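Long-range contact in esterase YbfF (Escherichia coli, PDB 3BF7), which is an alpha/beta-hydrolase-fold esterase with a helical cap, probably hydrolysing ester and thioester substrates in a crevice formed between its domains: residues D107-I112 with H196-I201. The protein carries 1 engineered substitution. Sequence-based numbering, arbitrary orientation.
Sequences DKLVAI and HPALFI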
# COMPACT_ATOMS: atom_id res chain seq x y z
N ASP A 107 -4.18 -5.35 -15.26
CA ASP A 107 -5.54 -5.64 -15.69
C ASP A 107 -6.39 -4.56 -15.03
O ASP A 107 -6.62 -3.50 -15.61
CB ASP A 107 -5.98 -7.03 -15.21
CG ASP A 107 -7.32 -7.44 -15.78
OD1 ASP A 107 -7.98 -6.61 -16.44
OD2 ASP A 107 -7.73 -8.60 -15.56
N LYS A 108 -6.84 -4.82 -13.81
CA LYS A 108 -7.62 -3.84 -13.07
C LYS A 108 -6.76 -3.19 -11.99
O LYS A 108 -5.68 -3.70 -11.66
CB LYS A 108 -8.87 -4.49 -12.47
CG LYS A 108 -9.84 -4.96 -13.55
CD LYS A 108 -11.22 -5.26 -12.99
CE LYS A 108 -12.19 -5.57 -14.12
NZ LYS A 108 -13.58 -5.72 -13.62
N LEU A 109 -7.23 -2.06 -11.46
CA LEU A 109 -6.47 -1.31 -10.47
C LEU A 109 -7.34 -0.74 -9.36
O LEU A 109 -8.38 -0.14 -9.62
CB LEU A 109 -5.73 -0.16 -11.17
CG LEU A 109 -4.83 0.79 -10.36
CD1 LEU A 109 -3.88 1.49 -11.31
CD2 LEU A 109 -5.67 1.80 -9.59
N VAL A 110 -6.90 -0.94 -8.12
CA VAL A 110 -7.60 -0.43 -6.95
C VAL A 110 -6.59 0.33 -6.09
O VAL A 110 -5.54 -0.21 -5.73
CB VAL A 110 -8.20 -1.56 -6.09
CG1 VAL A 110 -8.95 -0.98 -4.90
CG2 VAL A 110 -9.14 -2.41 -6.93
N ALA A 111 -6.92 1.58 -5.77
CA ALA A 111 -6.06 2.43 -4.95
C ALA A 111 -6.85 2.77 -3.69
O ALA A 111 -7.88 3.44 -3.77
CB ALA A 111 -5.68 3.69 -5.71
N ILE A 112 -6.35 2.31 -2.55
CA ILE A 112 -7.03 2.53 -1.27
C ILE A 112 -6.48 3.76 -0.54
O ILE A 112 -5.28 3.86 -0.27
CB ILE A 112 -6.90 1.28 -0.37
CG1 ILE A 112 -7.41 0.04 -1.13
CG2 ILE A 112 -7.72 1.47 0.90
CD1 ILE A 112 -7.24 -1.27 -0.38
N HIS A 196 -8.52 3.60 -18.57
CA HIS A 196 -9.18 2.37 -18.16
C HIS A 196 -9.84 2.59 -16.82
O HIS A 196 -9.38 3.41 -16.02
CB HIS A 196 -8.16 1.23 -18.02
CG HIS A 196 -7.41 0.93 -19.28
ND1 HIS A 196 -6.20 1.51 -19.59
CD2 HIS A 196 -7.72 0.12 -20.32
CE1 HIS A 196 -5.79 1.07 -20.77
NE2 HIS A 196 -6.70 0.22 -21.23
N PRO A 197 -10.94 1.87 -16.54
CA PRO A 197 -11.63 2.04 -15.26
C PRO A 197 -10.68 1.73 -14.10
O PRO A 197 -9.98 0.71 -14.13
CB PRO A 197 -12.77 1.03 -15.34
CG PRO A 197 -13.05 0.94 -16.81
CD PRO A 197 -11.66 0.92 -17.40
N ALA A 198 -10.65 2.60 -13.11
CA ALA A 198 -9.80 2.43 -11.94
C ALA A 198 -10.63 2.72 -10.70
O ALA A 198 -11.38 3.69 -10.68
CB ALA A 198 -8.62 3.38 -12.01
N LEU A 199 -10.50 1.90 -9.67
CA LEU A 199 -11.26 2.09 -8.44
C LEU A 199 -10.45 2.74 -7.34
O LEU A 199 -9.35 2.30 -7.02
CB LEU A 199 -11.80 0.75 -7.93
CG LEU A 199 -12.60 0.81 -6.62
CD1 LEU A 199 -13.89 1.58 -6.84
CD2 LEU A 199 -12.90 -0.60 -6.13
N PHE A 200 -11.00 3.81 -6.77
CA PHE A 200 -10.39 4.51 -5.66
C PHE A 200 -11.33 4.31 -4.47
O PHE A 200 -12.54 4.50 -4.60
CB PHE A 200 -10.23 6.00 -5.96
CG PHE A 200 -9.15 6.28 -6.96
CD1 PHE A 200 -9.35 6.01 -8.31
CD2 PHE A 200 -7.90 6.73 -6.54
CE1 PHE A 200 -8.32 6.17 -9.23
CE2 PHE A 200 -6.87 6.90 -7.46
CZ PHE A 200 -7.08 6.62 -8.80
N ILE A 201 -10.77 3.92 -3.34
CA ILE A 201 -11.55 3.68 -2.13
C ILE A 201 -11.06 4.57 -0.99
O ILE A 201 -10.17 4.18 -0.23
CB ILE A 201 -11.47 2.20 -1.69
CG1 ILE A 201 -11.90 1.28 -2.84
CG2 ILE A 201 -12.37 1.96 -0.48
CD1 ILE A 201 -11.76 -0.20 -2.55
O HOH W 1 -9.13 -1.50 -15.88
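Pro197 O is gripped by two hydrogen bonds, one from a water whose O lies 2.9 Å from it and which also donates to Asp107 O, the other from Tyr251 OH, which also bonds to Leu109 N. Strands 108-112 and 198-201 run parallel here, neighbours in the central sheet of the alpha/beta hydrolase fold. Leu199 O takes one hydrogen bond, 2.8 Å from Ala111 N and nearly along its C=O axis, plus a weaker CA-H contact from Val110. Two more backbone bonds complete the ladder, Leu199 N to Leu109 O at 2.9 Å and Ile201 N to Ala111 O at 3.0 Å; Ala111 O also receives the CA-H of Phe200.

On the sheet face covered by helix 241-253, Val110 holds CG1 anti to its backbone N (chi1 -179°), where it meets Ile201 CD1 at 3.7 Å as the two side chains cross obliquely. Ile112 lies on this face too, against Ile86 and His88 of strand 83-88, whose Gly87, with Ser89 just beyond the strand, belongs to a probable nucleophile elbow. Ile112 leads straight into Asp113, the probable acid of a triad with Ser89 and His234. On the other face, under helix 90-101, Phe200 swings CG anti to its carbonyl carbon (chi1 -72°), and the ring reaches Ala111 CB obliquely with CE2, 3.8 Å away.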